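Local atomic coordinates of concanavalin A-like lectin protein kinase family protein (PDB entry 6CTH), a protein that probably transfers phosphate from ATP to protein substrates, as a plant kinase of the lectin-receptor family, and binds magnesium and an oxindole inhibitor in its kinase domain. Residues L69-V75 / A155-F160; H139-K143 / T175-T180. All blocks are in the same frame, centred on the assembly; numbering follows the deposited sequence.

Contact 1 (L69-V75 / A155-F160); sequences LRHKNLV and AKLGDF. With MG (magnesium ion), chain C.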
ATOM      1  N   LEU A  69       0.819  12.481 -11.202  1.00 29.73           N
ATOM      2  CA  LEU A  69      -0.286  12.090 -10.365  1.00 29.10           C
ATOM      3  C   LEU A  69      -0.681  13.160  -9.361  1.00 28.25           C
ATOM      4  O   LEU A  69       0.169  13.715  -8.693  1.00 27.64           O
ATOM      5  CB  LEU A  69       0.112  10.842  -9.570  1.00 29.30           C
ATOM      6  CG  LEU A  69       0.627   9.641 -10.365  1.00 29.92           C
ATOM      7  CD1 LEU A  69       1.110   8.556  -9.402  1.00 30.11           C
ATOM      8  CD2 LEU A  69      -0.485   9.124 -11.241  1.00 30.29           C
ATOM      9  N   ARG A  70      -1.976  13.441  -9.269  1.00 28.01           N
ATOM     10  CA  ARG A  70      -2.512  14.331  -8.250  1.00 28.15           C
ATOM     11  C   ARG A  70      -3.836  13.713  -7.805  1.00 27.14           C
ATOM     12  O   ARG A  70      -4.761  13.641  -8.601  1.00 26.92           O
ATOM     13  CB  ARG A  70      -2.719  15.736  -8.793  1.00 29.38           C
ATOM     14  CG  ARG A  70      -1.446  16.367  -9.317  1.00 30.76           C
ATOM     15  CD  ARG A  70      -0.535  16.789  -8.184  1.00 32.73           C
ATOM     16  NE  ARG A  70       0.512  17.686  -8.657  1.00 35.50           N
ATOM     17  CZ  ARG A  70       1.597  17.283  -9.305  1.00 37.33           C
ATOM     18  NH1 ARG A  70       1.787  15.997  -9.552  1.00 36.32           N
ATOM     19  NH2 ARG A  70       2.496  18.168  -9.704  1.00 39.77           N
ATOM     20  N   HIS A  71      -3.953  13.311  -6.544  1.00 26.83           N
ATOM     21  CA  HIS A  71      -5.195  12.677  -6.095  1.00 26.45           C
ATOM     22  C   HIS A  71      -5.203  12.743  -4.579  1.00 26.74           C
ATOM     23  O   HIS A  71      -4.133  12.592  -3.937  1.00 26.30           O
ATOM     24  CB  HIS A  71      -5.347  11.228  -6.639  1.00 26.87           C
ATOM     25  CG  HIS A  71      -6.677  10.597  -6.414  1.00 26.56           C
ATOM     26  ND1 HIS A  71      -7.040   9.991  -5.230  1.00 26.91           N
ATOM     27  CD2 HIS A  71      -7.735  10.441  -7.247  1.00 26.52           C
ATOM     28  CE1 HIS A  71      -8.269   9.493  -5.346  1.00 27.09           C
ATOM     29  NE2 HIS A  71      -8.696   9.716  -6.575  1.00 26.68           N
ATOM     30  N   LYS A  72      -6.392  12.871  -3.996  1.00 27.03           N
ATOM     31  CA  LYS A  72      -6.515  12.925  -2.533  1.00 27.65           C
ATOM     32  C   LYS A  72      -5.962  11.660  -1.850  1.00 27.50           C
ATOM     33  O   LYS A  72      -5.536  11.713  -0.714  1.00 27.61           O
ATOM     34  CB  LYS A  72      -7.931  13.184  -2.035  1.00 28.22           C
ATOM     35  CG  LYS A  72      -8.877  12.059  -2.238  1.00 29.08           C
ATOM     36  CD  LYS A  72     -10.352  12.434  -2.038  1.00 29.76           C
ATOM     37  CE  LYS A  72     -11.227  11.318  -2.575  1.00 30.71           C
ATOM     38  NZ  LYS A  72     -11.219  10.036  -1.816  1.00 31.78           N
ATOM     39  N   ASN A  73      -5.974  10.552  -2.541  1.00 27.25           N
ATOM     40  CA  ASN A  73      -5.503   9.287  -1.940  1.00 27.09           C
ATOM     41  C   ASN A  73      -4.139   8.862  -2.492  1.00 27.22           C
ATOM     42  O   ASN A  73      -3.789   7.690  -2.385  1.00 27.01           O
ATOM     43  CB  ASN A  73      -6.540   8.222  -2.088  1.00 27.30           C
ATOM     44  CG  ASN A  73      -7.868   8.611  -1.430  1.00 27.65           C
ATOM     45  OD1 ASN A  73      -8.893   8.712  -2.104  1.00 27.99           O
ATOM     46  ND2 ASN A  73      -7.834   8.893  -0.132  1.00 27.68           N
ATOM     47  N   LEU A  74      -3.370   9.802  -3.034  1.00 26.93           N
ATOM     48  CA  LEU A  74      -1.991   9.555  -3.421  1.00 27.75           C
ATOM     49  C   LEU A  74      -1.021  10.498  -2.746  1.00 27.86           C
ATOM     50  O   LEU A  74      -1.285  11.715  -2.646  1.00 27.48           O
ATOM     51  CB  LEU A  74      -1.809   9.622  -4.923  1.00 28.23           C
ATOM     52  CG  LEU A  74      -2.527   8.579  -5.755  1.00 28.90           C
ATOM     53  CD1 LEU A  74      -2.288   8.867  -7.218  1.00 29.46           C
ATOM     54  CD2 LEU A  74      -1.977   7.198  -5.440  1.00 29.73           C
ATOM     55  N   VAL A  75       0.153   9.976  -2.337  1.00 27.71           N
ATOM     56  CA  VAL A  75       1.174  10.834  -1.788  1.00 28.67           C
ATOM     57  C   VAL A  75       1.724  11.772  -2.858  1.00 29.02           C
ATOM     58  O   VAL A  75       1.956  11.336  -3.993  1.00 29.34           O
ATOM     59  CB  VAL A  75       2.336   9.952  -1.244  1.00 28.85           C
ATOM     60  CG1 VAL A  75       3.531  10.799  -0.869  1.00 29.84           C
ATOM     61  CG2 VAL A  75       1.835   9.131  -0.085  1.00 29.22           C
ATOM     62  N   ALA A 155      -6.273   7.822   3.977  1.00 33.91           N
ATOM     63  CA  ALA A 155      -5.133   7.055   3.435  1.00 31.91           C
ATOM     64  C   ALA A 155      -4.582   7.612   2.131  1.00 31.06           C
ATOM     65  O   ALA A 155      -5.378   8.082   1.279  1.00 30.41           O
ATOM     66  CB  ALA A 155      -5.538   5.629   3.252  1.00 32.10           C
ATOM     67  N   LYS A 156      -3.256   7.635   1.978  1.00 29.61           N
ATOM     68  CA  LYS A 156      -2.578   8.017   0.750  1.00 29.42           C
ATOM     69  C   LYS A 156      -1.581   6.950   0.349  1.00 29.24           C
ATOM     70  O   LYS A 156      -0.693   6.629   1.125  1.00 29.17           O
ATOM     71  CB  LYS A 156      -1.860   9.358   0.898  1.00 30.97           C
ATOM     72  CG  LYS A 156      -2.791  10.570   0.931  1.00 32.72           C
ATOM     73  CD  LYS A 156      -2.070  11.905   1.123  1.00 34.00           C
ATOM     74  CE  LYS A 156      -3.002  13.090   0.892  1.00 35.64           C
ATOM     75  NZ  LYS A 156      -2.989  13.539  -0.541  1.00 36.90           N
ATOM     76  N   LEU A 157      -1.710   6.419  -0.858  1.00 28.30           N
ATOM     77  CA  LEU A 157      -0.815   5.417  -1.373  1.00 27.80           C
ATOM     78  C   LEU A 157       0.405   6.101  -1.943  1.00 27.87           C
ATOM     79  O   LEU A 157       0.330   7.127  -2.613  1.00 26.76           O
ATOM     80  CB  LEU A 157      -1.535   4.577  -2.410  1.00 27.69           C
ATOM     81  CG  LEU A 157      -0.711   3.579  -3.180  1.00 27.57           C
ATOM     82  CD1 LEU A 157      -0.254   2.457  -2.252  1.00 27.66           C
ATOM     83  CD2 LEU A 157      -1.517   2.983  -4.316  1.00 27.21           C
ATOM     84  N   GLY A 158       1.576   5.578  -1.608  1.00 27.74           N
ATOM     85  CA  GLY A 158       2.817   6.052  -2.165  1.00 28.27           C
ATOM     86  C   GLY A 158       3.718   4.932  -2.612  1.00 28.47           C
ATOM     87  O   GLY A 158       3.286   3.787  -2.734  1.00 28.74           O
ATOM     88  N   ASP A 159       4.997   5.288  -2.739  1.00 28.98           N
ATOM     89  CA  ASP A 159       6.073   4.444  -3.282  1.00 29.70           C
ATOM     90  C   ASP A 159       5.849   4.005  -4.711  1.00 29.71           C
ATOM     91  O   ASP A 159       5.340   2.893  -4.965  1.00 29.96           O
ATOM     92  CB  ASP A 159       6.267   3.148  -2.422  1.00 30.46           C
ATOM     93  CG  ASP A 159       7.434   2.276  -2.904  1.00 31.43           C
ATOM     94  OD1 ASP A 159       8.343   2.781  -3.582  1.00 32.04           O
ATOM     95  OD2 ASP A 159       7.359   1.057  -2.604  1.00 32.24           O
ATOM     96  N   PHE A 160       6.325   4.819  -5.633  1.00 29.65           N
ATOM     97  CA  PHE A 160       6.250   4.561  -7.068  1.00 30.18           C
ATOM     98  C   PHE A 160       7.568   4.080  -7.671  1.00 30.27           C
ATOM     99  O   PHE A 160       7.765   4.145  -8.876  1.00 29.97           O
ATOM    100  CB  PHE A 160       5.699   5.806  -7.773  1.00 30.94           C
ATOM    101  CG  PHE A 160       4.357   6.170  -7.221  1.00 31.29           C
ATOM    102  CD1 PHE A 160       3.244   5.564  -7.666  1.00 30.89           C
ATOM    103  CD2 PHE A 160       4.271   7.145  -6.214  1.00 32.83           C
ATOM    104  CE1 PHE A 160       1.987   5.841  -7.122  1.00 31.46           C
ATOM    105  CE2 PHE A 160       3.013   7.462  -5.686  1.00 32.77           C
ATOM    106  CZ  PHE A 160       1.909   6.763  -6.089  1.00 31.96           C
TER
HETATM  107 MG    MG C 602       8.587  -0.622  -3.087  1.00 31.11          MG
HETATM  108  O   HOH W   1      10.259   0.754  -3.506  1.00 32.58           O
HETATM  109  O   HOH W   2       8.871  -0.668  -1.085  1.00 33.42           O
HETATM  110  O   HOH W   3       9.944  -2.158  -3.459  1.00 35.03           O
HETATM  111  O   HOH W   4       8.227  -0.303  -5.138  1.00 34.08           O
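Lys156 lies along the type I turn from His71 to Leu74 and is a worked case of one long side chain using apolar and polar partners in sequence. Its CB packs against Val75 CG2 at 3.8 Å. Further out, CG rests near Lys72 O, CD is about equally far from Lys72 O and Leu74 O, and CE stays close to the first of these. A bend at the last torsion (chi4 -91°) brings NZ above both carbonyl planes, where it donates to Lys72 O at 3.1 Å and Leu74 O at 3.3 Å. Asn73 uses both ends of its amide: ND2 gives a bond to Ala155 O at 2.9 Å, with the acceptor near the amide plane, while OD1 accepts from Lys72 NZ at 2.7 Å. The backbone N of Asn73 donates to His71 ND1, a bond inside the His-x-Asn motif of the loop between helix 54-66 and strand 77-83, as in other protein kinases. Between the segments Leu74 and Leu157 form a single beta bridge, closed by Leu157 N to Asn73 O and Val75 N to Leu157 O. Past the bridge, Phe160 of the DFG motif receives Leu69 CD1 over one face, 4.0 Å from the ring centroid, and Leu74 CD2 at its edge; its ring also meets His139 and touches Ile65 and Ile66 of helix 54-66. Asp159 OD2 binds magnesium at 2.1 Å. Backbone bonds thus fix the strand leading into DFG, the lysine ammonium satisfies two loop carbonyls, and the Phe160 ring is held against this loop by a CH-pi contact and apolar packing.

Contact 2 (H139-K143 / T175-T180); sequences HRDIK and TLLAGT. With MG (magnesium ion), chain C.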
ATOM      1  N   HIS A 139       1.145   0.065 -10.255  1.00 27.44           N
ATOM      2  CA  HIS A 139       1.927   0.423  -9.071  1.00 27.15           C
ATOM      3  C   HIS A 139       3.034  -0.597  -8.754  1.00 27.52           C
ATOM      4  O   HIS A 139       4.215  -0.218  -8.505  1.00 27.09           O
ATOM      5  CB  HIS A 139       0.967   0.564  -7.886  1.00 26.82           C
ATOM      6  CG  HIS A 139       1.621   1.046  -6.638  1.00 26.78           C
ATOM      7  ND1 HIS A 139       2.440   0.230  -5.843  1.00 26.47           N
ATOM      8  CD2 HIS A 139       1.640   2.277  -6.070  1.00 26.40           C
ATOM      9  CE1 HIS A 139       2.888   0.949  -4.822  1.00 26.48           C
ATOM     10  NE2 HIS A 139       2.438   2.200  -4.950  1.00 26.37           N
ATOM     11  N   ARG A 140       2.636  -1.857  -8.687  1.00 28.11           N
ATOM     12  CA  ARG A 140       3.551  -2.975  -8.509  1.00 29.01           C
ATOM     13  C   ARG A 140       4.081  -3.210  -7.103  1.00 29.18           C
ATOM     14  O   ARG A 140       4.828  -4.153  -6.881  1.00 29.42           O
ATOM     15  CB  ARG A 140       4.679  -2.909  -9.533  1.00 30.00           C
ATOM     16  CG  ARG A 140       4.177  -3.074 -10.955  1.00 31.34           C
ATOM     17  CD  ARG A 140       5.297  -2.998 -11.966  1.00 32.58           C
ATOM     18  NE  ARG A 140       6.163  -4.165 -11.903  1.00 33.38           N
ATOM     19  CZ  ARG A 140       7.488  -4.114 -11.918  1.00 34.67           C
ATOM     20  NH1 ARG A 140       8.108  -2.949 -11.992  1.00 35.52           N
ATOM     21  NH2 ARG A 140       8.194  -5.229 -11.858  1.00 35.56           N
ATOM     22  N   ASP A 141       3.680  -2.379  -6.152  1.00 28.51           N
ATOM     23  CA  ASP A 141       4.097  -2.609  -4.765  1.00 28.76           C
ATOM     24  C   ASP A 141       3.090  -2.152  -3.743  1.00 28.19           C
ATOM     25  O   ASP A 141       3.421  -1.509  -2.731  1.00 27.89           O
ATOM     26  CB  ASP A 141       5.461  -2.015  -4.524  1.00 29.10           C
ATOM     27  CG  ASP A 141       6.201  -2.660  -3.337  1.00 29.90           C
ATOM     28  OD1 ASP A 141       5.820  -3.757  -2.891  1.00 29.42           O
ATOM     29  OD2 ASP A 141       7.204  -2.052  -2.921  1.00 29.66           O
ATOM     30  N   ILE A 142       1.846  -2.478  -4.000  1.00 27.62           N
ATOM     31  CA  ILE A 142       0.815  -2.175  -3.067  1.00 27.68           C
ATOM     32  C   ILE A 142       0.989  -3.031  -1.802  1.00 28.41           C
ATOM     33  O   ILE A 142       0.972  -4.249  -1.916  1.00 28.76           O
ATOM     34  CB  ILE A 142      -0.545  -2.368  -3.717  1.00 27.82           C
ATOM     35  CG1 ILE A 142      -0.732  -1.330  -4.847  1.00 27.69           C
ATOM     36  CG2 ILE A 142      -1.647  -2.282  -2.696  1.00 27.90           C
ATOM     37  CD1 ILE A 142      -1.833  -1.726  -5.829  1.00 28.13           C
ATOM     38  N   LYS A 143       1.096  -2.394  -0.638  1.00 28.41           N
ATOM     39  CA  LYS A 143       1.156  -3.062   0.639  1.00 29.29           C
ATOM     40  C   LYS A 143       0.940  -2.006   1.741  1.00 29.97           C
ATOM     41  O   LYS A 143       1.017  -0.807   1.453  1.00 28.99           O
ATOM     42  CB  LYS A 143       2.532  -3.741   0.817  1.00 29.63           C
ATOM     43  CG  LYS A 143       3.694  -2.838   0.615  1.00 29.88           C
ATOM     44  CD  LYS A 143       5.055  -3.588   0.721  1.00 30.55           C
ATOM     45  CE  LYS A 143       6.262  -2.765   0.453  1.00 31.56           C
ATOM     46  NZ  LYS A 143       7.547  -3.533   0.605  1.00 32.58           N
ATOM     47  N   THR A 175       9.663  -5.586 -18.121  1.00 63.76           N
ATOM     48  CA  THR A 175      10.168  -5.114 -16.831  1.00 62.37           C
ATOM     49  C   THR A 175      10.841  -6.279 -16.107  1.00 57.10           C
ATOM     50  O   THR A 175      10.511  -7.447 -16.342  1.00 56.14           O
ATOM     51  CB  THR A 175       9.032  -4.575 -15.920  1.00 64.67           C
ATOM     52  OG1 THR A 175       8.034  -5.595 -15.725  1.00 66.79           O
ATOM     53  CG2 THR A 175       8.380  -3.348 -16.526  1.00 66.50           C
ATOM     54  N   LEU A 176      11.779  -5.952 -15.232  1.00 53.17           N
ATOM     55  CA  LEU A 176      12.337  -6.936 -14.315  1.00 50.86           C
ATOM     56  C   LEU A 176      11.298  -7.381 -13.326  1.00 46.05           C
ATOM     57  O   LEU A 176      10.637  -6.544 -12.713  1.00 44.46           O
ATOM     58  CB  LEU A 176      13.488  -6.343 -13.484  1.00 53.81           C
ATOM     59  CG  LEU A 176      14.857  -6.394 -14.105  1.00 58.26           C
ATOM     60  CD1 LEU A 176      14.835  -5.839 -15.536  1.00 60.47           C
ATOM     61  CD2 LEU A 176      15.845  -5.638 -13.223  1.00 59.16           C
ATOM     62  N   LEU A 177      11.263  -8.685 -13.045  1.00 42.59           N
ATOM     63  CA  LEU A 177      10.378  -9.229 -12.027  1.00 39.79           C
ATOM     64  C   LEU A 177      10.811  -8.707 -10.663  1.00 37.55           C
ATOM     65  O   LEU A 177      11.941  -8.892 -10.274  1.00 37.85           O
ATOM     66  CB  LEU A 177      10.403 -10.754 -12.037  1.00 39.79           C
ATOM     67  CG  LEU A 177       9.632 -11.431 -10.913  1.00 39.69           C
ATOM     68  CD1 LEU A 177       8.175 -11.040 -10.918  1.00 39.92           C
ATOM     69  CD2 LEU A 177       9.863 -12.949 -10.934  1.00 40.50           C
ATOM     70  N   ALA A 178       9.897  -8.027  -9.966  1.00 35.98           N
ATOM     71  CA  ALA A 178      10.189  -7.403  -8.675  1.00 34.73           C
ATOM     72  C   ALA A 178       8.883  -7.203  -7.960  1.00 33.74           C
ATOM     73  O   ALA A 178       7.846  -7.074  -8.582  1.00 33.39           O
ATOM     74  CB  ALA A 178      10.906  -6.071  -8.877  1.00 34.92           C
ATOM     75  N   GLY A 179       8.957  -7.126  -6.647  1.00 33.01           N
ATOM     76  CA  GLY A 179       7.814  -6.821  -5.842  1.00 32.59           C
ATOM     77  C   GLY A 179       8.048  -7.261  -4.428  1.00 32.61           C
ATOM     78  O   GLY A 179       9.160  -7.636  -4.052  1.00 34.90           O
ATOM     79  N   THR A 180       6.999  -7.267  -3.645  1.00 31.68           N
ATOM     80  CA  THR A 180       7.126  -7.659  -2.249  1.00 31.16           C
ATOM     81  C   THR A 180       6.462  -9.050  -2.034  1.00 30.95           C
ATOM     82  O   THR A 180       5.262  -9.244  -2.234  1.00 29.95           O
ATOM     83  CB  THR A 180       6.564  -6.602  -1.320  1.00 30.69           C
ATOM     84  OG1 THR A 180       7.284  -5.371  -1.524  1.00 30.50           O
ATOM     85  CG2 THR A 180       6.741  -7.043   0.141  1.00 31.33           C
TER
HETATM   86 MG    MG C 602       8.587  -0.622  -3.087  1.00 31.11          MG
HETATM   87  O   HOH W   5       4.484  -6.422  -5.003  1.00 28.48           O
HETATM   88  O   HOH W   6       5.263  -6.402  -8.484  1.00 32.19           O
HETATM   89  O   HOH W   7      11.122  -3.687 -12.336  1.00 38.54           O
HETATM   90  O   HOH W   2       8.871  -0.668  -1.085  1.00 33.42           O
HETATM   91  O   HOH W   3       9.944  -2.158  -3.459  1.00 35.03           O
HETATM   92  O   HOH W   1      10.259   0.754  -3.506  1.00 32.58           O
HETATM   93  O   HOH W   4       8.227  -0.303  -5.138  1.00 34.08           O
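Thr180 OG1 is gripped by two residues of the catalytic loop: it donates to Asp141 OD1 at 2.6 Å, reaching the carboxylate on its syn side, and accepts from Lys143 NZ at 2.8 Å. The hydroxyl thus bridges the two side chains; with one bond given and one taken, its rotation is probably fixed. Lys143 gets there with its CG wedged between the backbone N and carbonyl carbon (chi1 53°) and the rest of the chain fully extended. The chain crosses the threonine at about a right angle, with NZ and CD both near Thr180 CG2. The other carboxylate oxygen, Asp141 OD2, binds magnesium at 2.0 Å, while Lys143 NZ forms only a long salt bridge to it. His139, Arg140 and Asp141 are the HRD motif of the kinase catalytic loop, and 175-180 belongs to the activation segment, whose Thr180 is consistent with the threonine of the P+1 loop. Arg140 bends at its third torsion (chi3 70°) and sends NH2 to Leu176 O at 2.9 Å, a strongly bent bond of 130° at the hydrogen. Its NH1 is held by Leu162 O of the same activation segment, and water 7 joins NH1 to Leu176 O. Over one face of the guanidinium lies the poorly ordered Thr175, its OG1 3.9 Å from Arg140 NH2. Two further waters donate to Arg140 O: water 5 also accepts from Thr180 N, and water 6 also donates to Ala178 O at 2.7 Å.

In the fold
The four segments alternate along the chain, 69-75, 139-143, 155-160 and 175-180, so the two contacts interleave, and their centres lie about 16 Å apart. Contact 1 contributes Gly158 and Asp159 to the inhibitor pocket and joins the loop between helix 54-66 and strand 77-83 to strand 155-157; contact 2 faces the surface, where the catalytic loop meets the activation segment. They come together directly: His139 NE2 is 2.9 Å from Gly158 O, probably a hydrogen bond, and Asp159 and Asp141 bind the same magnesium ion, together with four waters. Through that ion and that histidine, the DFG and HRD motifs of the kinase domain are physically linked at the active site.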